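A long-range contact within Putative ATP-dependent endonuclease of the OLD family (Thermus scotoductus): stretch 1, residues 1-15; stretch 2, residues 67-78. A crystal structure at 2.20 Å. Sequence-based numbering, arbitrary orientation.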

ATOM      1  N   MET A   1       8.103  11.769  23.813  1.00 75.49           N
ATOM      2  CA  MET A   1       8.658  11.094  22.648  1.00 77.03           C
ATOM      3  C   MET A   1       8.510   9.581  22.719  1.00 75.90           C
ATOM      4  O   MET A   1       8.444   8.999  23.810  1.00 75.34           O
ATOM      5  CB  MET A   1      10.132  11.442  22.481  1.00 73.33           C
ATOM      6  CG  MET A   1      10.992  10.959  23.596  1.00 76.27           C
ATOM      7  SD  MET A   1      12.653  10.802  22.941  1.00 93.60           S
ATOM      8  CE  MET A   1      13.563  10.959  24.476  1.00 99.88           C
ATOM      9  N   LEU A   2       8.455   8.950  21.546  1.00 65.23           N
ATOM     10  CA  LEU A   2       8.440   7.499  21.493  1.00 67.93           C
ATOM     11  C   LEU A   2       9.782   6.955  21.970  1.00 70.32           C
ATOM     12  O   LEU A   2      10.834   7.546  21.723  1.00 68.81           O
ATOM     13  CB  LEU A   2       8.114   7.021  20.078  1.00 63.08           C
ATOM     14  CG  LEU A   2       6.858   7.749  19.561  1.00 68.21           C
ATOM     15  CD1 LEU A   2       6.470   7.291  18.183  1.00 68.60           C
ATOM     16  CD2 LEU A   2       5.668   7.606  20.527  1.00 71.65           C
ATOM     17  N   LYS A   3       9.732   5.844  22.704  1.00 66.93           N
ATOM     18  CA  LYS A   3      10.898   5.275  23.348  1.00 64.14           C
ATOM     19  C   LYS A   3      11.240   3.883  22.859  1.00 67.46           C
ATOM     20  O   LYS A   3      12.394   3.464  22.980  1.00 67.89           O
ATOM     21  CB  LYS A   3      10.680   5.218  24.868  1.00 71.01           C
ATOM     22  CG  LYS A   3      10.925   6.534  25.582  1.00 75.21           C
ATOM     23  CD  LYS A   3      12.405   6.913  25.477  1.00 80.65           C
ATOM     24  CE  LYS A   3      12.732   8.093  26.364  1.00 93.94           C
ATOM     25  NZ  LYS A   3      14.197   8.337  26.378  1.00 98.75           N
ATOM     26  N   ARG A   4      10.282   3.158  22.303  1.00 69.90           N
ATOM     27  CA  ARG A   4      10.535   1.759  22.024  1.00 66.48           C
ATOM     28  C   ARG A   4       9.377   1.290  21.173  1.00 67.88           C
ATOM     29  O   ARG A   4       8.271   1.829  21.284  1.00 62.59           O
ATOM     30  CB  ARG A   4      10.723   0.985  23.331  1.00 69.65           C
ATOM     31  CG  ARG A   4      10.819  -0.501  23.195  1.00 68.94           C
ATOM     32  CD  ARG A   4      11.060  -1.101  24.563  1.00 73.63           C
ATOM     33  NE  ARG A   4      11.032  -2.564  24.550  1.00 81.47           N
ATOM     34  CZ  ARG A   4      10.858  -3.321  25.632  1.00 90.19           C
ATOM     35  NH1 ARG A   4      10.690  -2.756  26.822  1.00 93.53           N
ATOM     36  NH2 ARG A   4      10.843  -4.644  25.525  1.00 89.77           N
ATOM     37  N   LEU A   5       9.651   0.321  20.300  1.00 70.39           N
ATOM     38  CA  LEU A   5       8.646  -0.275  19.433  1.00 70.53           C
ATOM     39  C   LEU A   5       8.830  -1.784  19.491  1.00 71.64           C
ATOM     40  O   LEU A   5       9.953  -2.276  19.353  1.00 75.07           O
ATOM     41  CB  LEU A   5       8.738   0.205  17.984  1.00 64.02           C
ATOM     42  CG  LEU A   5       7.896  -0.580  16.974  1.00 64.68           C
ATOM     43  CD1 LEU A   5       6.441  -0.234  17.136  1.00 68.63           C
ATOM     44  CD2 LEU A   5       8.350  -0.276  15.576  1.00 63.83           C
ATOM     45  N   GLN A   6       7.738  -2.519  19.692  1.00 71.28           N
ATOM     46  CA  GLN A   6       7.758  -3.976  19.598  1.00 68.93           C
ATOM     47  C   GLN A   6       6.730  -4.413  18.572  1.00 68.85           C
ATOM     48  O   GLN A   6       5.592  -3.935  18.586  1.00 67.28           O
ATOM     49  CB  GLN A   6       7.483  -4.642  20.939  1.00 61.31           C
ATOM     50  CG  GLN A   6       8.606  -4.461  21.929  1.00 68.00           C
ATOM     51  CD  GLN A   6       8.166  -4.668  23.370  1.00 81.54           C
ATOM     52  OE1 GLN A   6       7.315  -3.935  23.897  1.00 83.09           O
ATOM     53  NE2 GLN A   6       8.748  -5.669  24.020  1.00 81.17           N
ATOM     54  N   VAL A   7       7.135  -5.298  17.668  1.00 68.65           N
ATOM     55  CA  VAL A   7       6.248  -5.777  16.621  1.00 75.63           C
ATOM     56  C   VAL A   7       6.360  -7.288  16.546  1.00 81.00           C
ATOM     57  O   VAL A   7       7.467  -7.833  16.481  1.00 80.95           O
ATOM     58  CB  VAL A   7       6.576  -5.134  15.263  1.00 71.56           C
ATOM     59  CG1 VAL A   7       5.588  -5.583  14.216  1.00 73.81           C
ATOM     60  CG2 VAL A   7       6.553  -3.628  15.385  1.00 68.00           C
ATOM     61  N   LYS A   8       5.219  -7.966  16.563  1.00 79.92           N
ATOM     62  CA  LYS A   8       5.185  -9.417  16.465  1.00 83.09           C
ATOM     63  C   LYS A   8       4.161  -9.802  15.415  1.00 83.68           C
ATOM     64  O   LYS A   8       2.980  -9.461  15.542  1.00 83.09           O
ATOM     65  CB  LYS A   8       4.838 -10.065  17.812  1.00 85.62           C
ATOM     66  CG  LYS A   8       5.804  -9.740  18.935  1.00 87.96           C
ATOM     67  CD  LYS A   8       5.528 -10.605  20.164  1.00 93.67           C
ATOM     68  CE  LYS A   8       6.653 -10.481  21.193  1.00 96.97           C
ATOM     69  NZ  LYS A   8       6.849 -11.728  22.002  1.00104.90           N
ATOM     70  N   ASN A   9       4.615 -10.496  14.373  1.00 82.75           N
ATOM     71  CA  ASN A   9       3.742 -11.156  13.412  1.00 86.70           C
ATOM     72  C   ASN A   9       3.075 -10.191  12.435  1.00 89.49           C
ATOM     73  O   ASN A   9       2.040 -10.528  11.833  1.00 93.94           O
ATOM     74  CB  ASN A   9       2.684 -11.997  14.141  1.00 86.32           C
ATOM     75  CG  ASN A   9       3.299 -13.149  14.917  1.00 88.18           C
ATOM     76  OD1 ASN A   9       4.195 -13.831  14.423  1.00 94.20           O
ATOM     77  ND2 ASN A   9       2.827 -13.366  16.137  1.00 83.35           N
ATOM     78  N   PHE A  10       3.645  -9.002  12.229  1.00 82.88           N
ATOM     79  CA  PHE A  10       3.056  -7.997  11.349  1.00 82.86           C
ATOM     80  C   PHE A  10       3.843  -7.952  10.033  1.00 87.22           C
ATOM     81  O   PHE A  10       4.987  -7.488  10.000  1.00 83.70           O
ATOM     82  CB  PHE A  10       3.023  -6.635  12.038  1.00 74.87           C
ATOM     83  CG  PHE A  10       2.501  -5.538  11.166  1.00 82.38           C
ATOM     84  CD1 PHE A  10       1.204  -5.591  10.668  1.00 83.38           C
ATOM     85  CD2 PHE A  10       3.311  -4.463  10.822  1.00 84.21           C
ATOM     86  CE1 PHE A  10       0.721  -4.594   9.850  1.00 79.60           C
ATOM     87  CE2 PHE A  10       2.832  -3.457  10.009  1.00 83.25           C
ATOM     88  CZ  PHE A  10       1.533  -3.521   9.524  1.00 82.07           C
ATOM     89  N   ARG A  11       3.217  -8.422   8.950  1.00 92.55           N
ATOM     90  CA  ARG A  11       3.859  -8.520   7.639  1.00 97.18           C
ATOM     91  C   ARG A  11       5.178  -9.282   7.736  1.00 91.97           C
ATOM     92  O   ARG A  11       5.193 -10.442   8.165  1.00 91.89           O
ATOM     93  CB  ARG A  11       4.040  -7.124   7.033  1.00 93.87           C
ATOM     94  CG  ARG A  11       2.711  -6.534   6.568  1.00 98.97           C
ATOM     95  CD  ARG A  11       2.776  -5.042   6.281  1.00100.72           C
ATOM     96  NE  ARG A  11       1.439  -4.434   6.291  1.00101.25           N
ATOM     97  CZ  ARG A  11       1.171  -3.192   5.891  1.00105.75           C
ATOM     98  NH1 ARG A  11       2.143  -2.409   5.431  1.00111.96           N
ATOM     99  NH2 ARG A  11      -0.074  -2.729   5.941  1.00102.81           N
ATOM    100  N   CYS A  12       6.288  -8.658   7.351  1.00 88.84           N
ATOM    101  CA  CYS A  12       7.569  -9.352   7.402  1.00 94.65           C
ATOM    102  C   CYS A  12       8.208  -9.341   8.788  1.00 93.42           C
ATOM    103  O   CYS A  12       9.231 -10.012   8.976  1.00 95.33           O
ATOM    104  CB  CYS A  12       8.538  -8.758   6.368  1.00104.99           C
ATOM    105  SG  CYS A  12       8.847  -6.976   6.499  1.00106.20           S
ATOM    106  N   LEU A  13       7.629  -8.631   9.764  1.00 90.07           N
ATOM    107  CA  LEU A  13       8.243  -8.457  11.084  1.00 84.02           C
ATOM    108  C   LEU A  13       7.730  -9.549  12.012  1.00 87.89           C
ATOM    109  O   LEU A  13       6.704  -9.398  12.681  1.00 92.10           O
ATOM    110  CB  LEU A  13       7.945  -7.068  11.644  1.00 83.73           C
ATOM    111  CG  LEU A  13       8.327  -5.875  10.761  1.00 83.18           C
ATOM    112  CD1 LEU A  13       8.004  -4.559  11.448  1.00 76.19           C
ATOM    113  CD2 LEU A  13       9.799  -5.943  10.391  1.00 79.11           C
ATOM    114  N   GLU A  14       8.465 -10.660  12.078  1.00 90.77           N
ATOM    115  CA  GLU A  14       8.049 -11.755  12.946  1.00 91.18           C
ATOM    116  C   GLU A  14       8.161 -11.360  14.410  1.00 94.38           C
ATOM    117  O   GLU A  14       7.211 -11.542  15.186  1.00 93.69           O
ATOM    118  CB  GLU A  14       8.872 -13.004  12.664  1.00 93.38           C
ATOM    119  CG  GLU A  14       8.639 -14.118  13.666  1.00100.71           C
ATOM    120  CD  GLU A  14       8.982 -15.491  13.118  1.00112.68           C
ATOM    121  OE1 GLU A  14       8.196 -16.430  13.365  1.00119.31           O
ATOM    122  OE2 GLU A  14      10.027 -15.637  12.442  1.00118.10           O
ATOM    123  N   ASP A  15       9.303 -10.797  14.800  1.00 90.32           N
ATOM    124  CA  ASP A  15       9.530 -10.389  16.185  1.00 85.62           C
ATOM    125  C   ASP A  15      10.636  -9.348  16.029  1.00 87.79           C
ATOM    126  O   ASP A  15      11.629  -9.598  15.337  1.00 93.65           O
ATOM    127  CB  ASP A  15       9.797 -11.609  17.063  1.00 86.87           C
ATOM    128  CG  ASP A  15       9.933 -11.250  18.538  1.00100.18           C
ATOM    129  OD1 ASP A  15      10.197 -10.071  18.850  1.00102.80           O
ATOM    130  OD2 ASP A  15       9.772 -12.146  19.393  1.00108.89           O
ATOM    131  N   THR A  67      -3.448 -17.611  12.240  1.00110.44           N
ATOM    132  CA  THR A  67      -3.397 -18.334  13.504  1.00105.88           C
ATOM    133  C   THR A  67      -2.429 -17.693  14.478  1.00102.60           C
ATOM    134  O   THR A  67      -2.327 -18.154  15.620  1.00106.61           O
ATOM    135  CB  THR A  67      -2.992 -19.790  13.293  1.00108.51           C
ATOM    136  OG1 THR A  67      -3.963 -20.439  12.457  1.00115.44           O
ATOM    137  CG2 THR A  67      -2.871 -20.509  14.630  1.00105.59           C
ATOM    138  N   ARG A  68      -1.711 -16.665  14.043  1.00124.17           N
ATOM    139  CA  ARG A  68      -0.839 -15.878  14.895  1.00121.56           C
ATOM    140  C   ARG A  68      -1.452 -14.504  15.111  1.00117.03           C
ATOM    141  O   ARG A  68      -2.153 -13.974  14.247  1.00125.03           O
ATOM    142  CB  ARG A  68       0.545 -15.727  14.272  1.00121.75           C
ATOM    143  CG  ARG A  68       1.246 -17.024  13.997  1.00128.73           C
ATOM    144  CD  ARG A  68       2.556 -16.734  13.329  1.00130.69           C
ATOM    145  NE  ARG A  68       3.339 -17.937  13.110  1.00136.13           N
ATOM    146  CZ  ARG A  68       4.588 -17.920  12.671  1.00136.97           C
ATOM    147  NH1 ARG A  68       5.168 -16.755  12.416  1.00130.23           N
ATOM    148  NH2 ARG A  68       5.254 -19.055  12.492  1.00144.40           N
ATOM    149  N   ALA A  69      -1.175 -13.920  16.263  1.00105.62           N
ATOM    150  CA  ALA A  69      -1.715 -12.615  16.602  1.00 96.73           C
ATOM    151  C   ALA A  69      -0.708 -11.532  16.238  1.00 90.17           C
ATOM    152  O   ALA A  69       0.458 -11.601  16.638  1.00 84.16           O
ATOM    153  CB  ALA A  69      -2.062 -12.539  18.090  1.00 88.15           C
ATOM    154  N   ILE A  70      -1.163 -10.542  15.476  1.00 84.58           N
ATOM    155  CA  ILE A  70      -0.385  -9.327  15.287  1.00 89.88           C
ATOM    156  C   ILE A  70      -0.351  -8.538  16.593  1.00 90.06           C
ATOM    157  O   ILE A  70      -1.384  -8.345  17.247  1.00 94.33           O
ATOM    158  CB  ILE A  70      -0.980  -8.494  14.144  1.00 88.23           C
ATOM    159  CG1 ILE A  70      -0.835  -9.252  12.819  1.00 88.71           C
ATOM    160  CG2 ILE A  70      -0.328  -7.120  14.093  1.00 83.74           C
ATOM    161  CD1 ILE A  70      -1.682  -8.693  11.672  1.00 83.77           C
ATOM    162  N   GLU A  71       0.838  -8.071  16.973  1.00 86.54           N
ATOM    163  CA  GLU A  71       1.034  -7.310  18.208  1.00 87.07           C
ATOM    164  C   GLU A  71       1.993  -6.157  17.940  1.00 79.43           C
ATOM    165  O   GLU A  71       3.156  -6.392  17.610  1.00 81.15           O
ATOM    166  CB  GLU A  71       1.605  -8.199  19.312  1.00 94.07           C
ATOM    167  CG  GLU A  71       0.653  -8.641  20.375  1.00106.49           C
ATOM    168  CD  GLU A  71       1.387  -9.323  21.515  1.00118.26           C
ATOM    169  OE1 GLU A  71       1.496 -10.570  21.509  1.00122.80           O
ATOM    170  OE2 GLU A  71       1.886  -8.602  22.403  1.00121.41           O
ATOM    171  N   ILE A  72       1.533  -4.922  18.112  1.00 71.77           N
ATOM    172  CA  ILE A  72       2.406  -3.759  18.019  1.00 72.39           C
ATOM    173  C   ILE A  72       2.318  -2.981  19.327  1.00 73.60           C
ATOM    174  O   ILE A  72       1.238  -2.515  19.710  1.00 74.89           O
ATOM    175  CB  ILE A  72       2.048  -2.868  16.825  1.00 72.31           C
ATOM    176  CG1 ILE A  72       2.070  -3.690  15.541  1.00 73.89           C
ATOM    177  CG2 ILE A  72       3.035  -1.744  16.730  1.00 72.20           C
ATOM    178  CD1 ILE A  72       1.325  -3.060  14.406  1.00 76.43           C
ATOM    179  N   THR A  73       3.456  -2.825  20.000  1.00 70.38           N
ATOM    180  CA  THR A  73       3.528  -2.106  21.268  1.00 78.14           C
ATOM    181  C   THR A  73       4.414  -0.877  21.095  1.00 76.04           C
ATOM    182  O   THR A  73       5.577  -1.002  20.699  1.00 71.62           O
ATOM    183  CB  THR A  73       4.076  -3.016  22.377  1.00 77.99           C
ATOM    184  OG1 THR A  73       3.265  -4.190  22.492  1.00 77.97           O
ATOM    185  CG2 THR A  73       4.087  -2.288  23.708  1.00 66.95           C
ATOM    186  N   VAL A  74       3.880   0.305  21.395  1.00 72.49           N
ATOM    187  CA  VAL A  74       4.661   1.537  21.340  1.00 73.09           C
ATOM    188  C   VAL A  74       4.787   2.102  22.747  1.00 73.09           C
ATOM    189  O   VAL A  74       3.780   2.333  23.422  1.00 79.15           O
ATOM    190  CB  VAL A  74       4.037   2.571  20.398  1.00 73.36           C
ATOM    191  CG1 VAL A  74       5.006   3.705  20.188  1.00 75.31           C
ATOM    192  CG2 VAL A  74       3.677   1.927  19.083  1.00 75.66           C
ATOM    193  N   HIS A  75       6.020   2.324  23.189  1.00 73.74           N
ATOM    194  CA  HIS A  75       6.312   2.898  24.494  1.00 74.12           C
ATOM    195  C   HIS A  75       6.688   4.366  24.353  1.00 77.86           C
ATOM    196  O   HIS A  75       7.308   4.776  23.368  1.00 78.30           O
ATOM    197  CB  HIS A  75       7.460   2.166  25.183  1.00 70.47           C
ATOM    198  CG  HIS A  75       7.254   0.693  25.322  1.00 79.13           C
ATOM    199  ND1 HIS A  75       7.119   0.074  26.547  1.00 81.50           N
ATOM    200  CD2 HIS A  75       7.193  -0.290  24.392  1.00 79.95           C
ATOM    201  CE1 HIS A  75       6.983  -1.228  26.365  1.00 81.96           C
ATOM    202  NE2 HIS A  75       7.023  -1.475  25.067  1.00 81.08           N
ATOM    203  N   PHE A  76       6.325   5.159  25.357  1.00 76.21           N
ATOM    204  CA  PHE A  76       6.614   6.580  25.282  1.00 74.28           C
ATOM    205  C   PHE A  76       6.880   7.145  26.671  1.00 73.57           C
ATOM    206  O   PHE A  76       6.690   6.486  27.693  1.00 72.95           O
ATOM    207  CB  PHE A  76       5.476   7.327  24.597  1.00 70.57           C
ATOM    208  CG  PHE A  76       4.144   7.086  25.232  1.00 76.66           C
ATOM    209  CD1 PHE A  76       3.809   7.708  26.421  1.00 76.38           C
ATOM    210  CD2 PHE A  76       3.230   6.232  24.648  1.00 74.50           C
ATOM    211  CE1 PHE A  76       2.590   7.484  27.012  1.00 73.88           C
ATOM    212  CE2 PHE A  76       2.017   6.007  25.228  1.00 67.60           C
ATOM    213  CZ  PHE A  76       1.694   6.637  26.414  1.00 74.81           C
ATOM    214  N   ASP A  77       7.322   8.401  26.683  1.00 78.47           N
ATOM    215  CA  ASP A  77       7.765   9.108  27.867  1.00 77.09           C
ATOM    216  C   ASP A  77       7.621  10.588  27.581  1.00 83.46           C
ATOM    217  O   ASP A  77       7.996  11.023  26.487  1.00 86.67           O
ATOM    218  CB  ASP A  77       9.215   8.777  28.209  1.00 83.30           C
ATOM    219  CG  ASP A  77       9.661   9.442  29.476  1.00 95.31           C
ATOM    220  OD1 ASP A  77       9.093   9.110  30.536  1.00100.12           O
ATOM    221  OD2 ASP A  77      10.558  10.305  29.411  1.00101.89           O
ATOM    222  N   PRO A  78       7.086  11.388  28.510  1.00 86.53           N
ATOM    223  CA  PRO A  78       6.640  10.998  29.854  1.00 85.69           C
ATOM    224  C   PRO A  78       5.327  10.237  29.861  1.00 82.04           C
ATOM    225  O   PRO A  78       4.620  10.238  28.853  1.00 77.94           O
ATOM    226  CB  PRO A  78       6.459  12.340  30.549  1.00 83.88           C
ATOM    227  CG  PRO A  78       6.003  13.232  29.430  1.00 82.98           C
ATOM    228  CD  PRO A  78       6.819  12.812  28.240  1.00 79.68           C
TER

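Antiparallel pairing, from Leu 2 opposite Phe 76 to Lys 8 opposite Glu 71, is held chiefly by backbone hydrogen bonds. Two closed pairs anchor it: Gln 6 N to Thr 73 O and Thr 73 N to Gln 6 O, both 2.8 Å, then Lys 8 N to Glu 71 O at 2.8 Å and Glu 71 N to Lys 8 O at 2.9 Å. Farther along, His 75 N reaches Arg 4 O (3.0 Å), but His 75 O receives Lys 3 N (2.7 Å): a beta bulge absorbs the extra residue between Leu 2 and Arg 4. Met 1 N to Asp 77 O (2.8 Å) and Asp 77 N to Met 1 O (3.1 Å) close this end.

Side chains add polar links. His 75 NE2 donates to Gln 6 OE1 (2.7 Å) near the ring plane, leaving a ring face free for Arg 4, whose CD lies 4.1 Å from the centroid of the His 75 ring in a CH-pi contact. At the other end Asn 9 ND2 donates to Ala 69 O (3.0 Å), and the Glu 14 OE1–Arg 68 NH1 salt bridge (3.2 Å) includes only a weak hydrogen bond.

Across the sheet from Arg 4, Gln 6, Thr 73 and His 75, the face carrying Leu 2, Leu 5, Val 7, Ile 72, Val 74 and Phe 76 is apolar. Leu 5 CD1 packs against Ile 72 CG2 (3.7 Å) and Val 74 CG2 (4.0 Å), and Leu 2 CD2 meets Val 74 CG1 (4.0 Å). Beyond the last bridge, Ile 72 CD1 lies over one face of the Phe 10 ring.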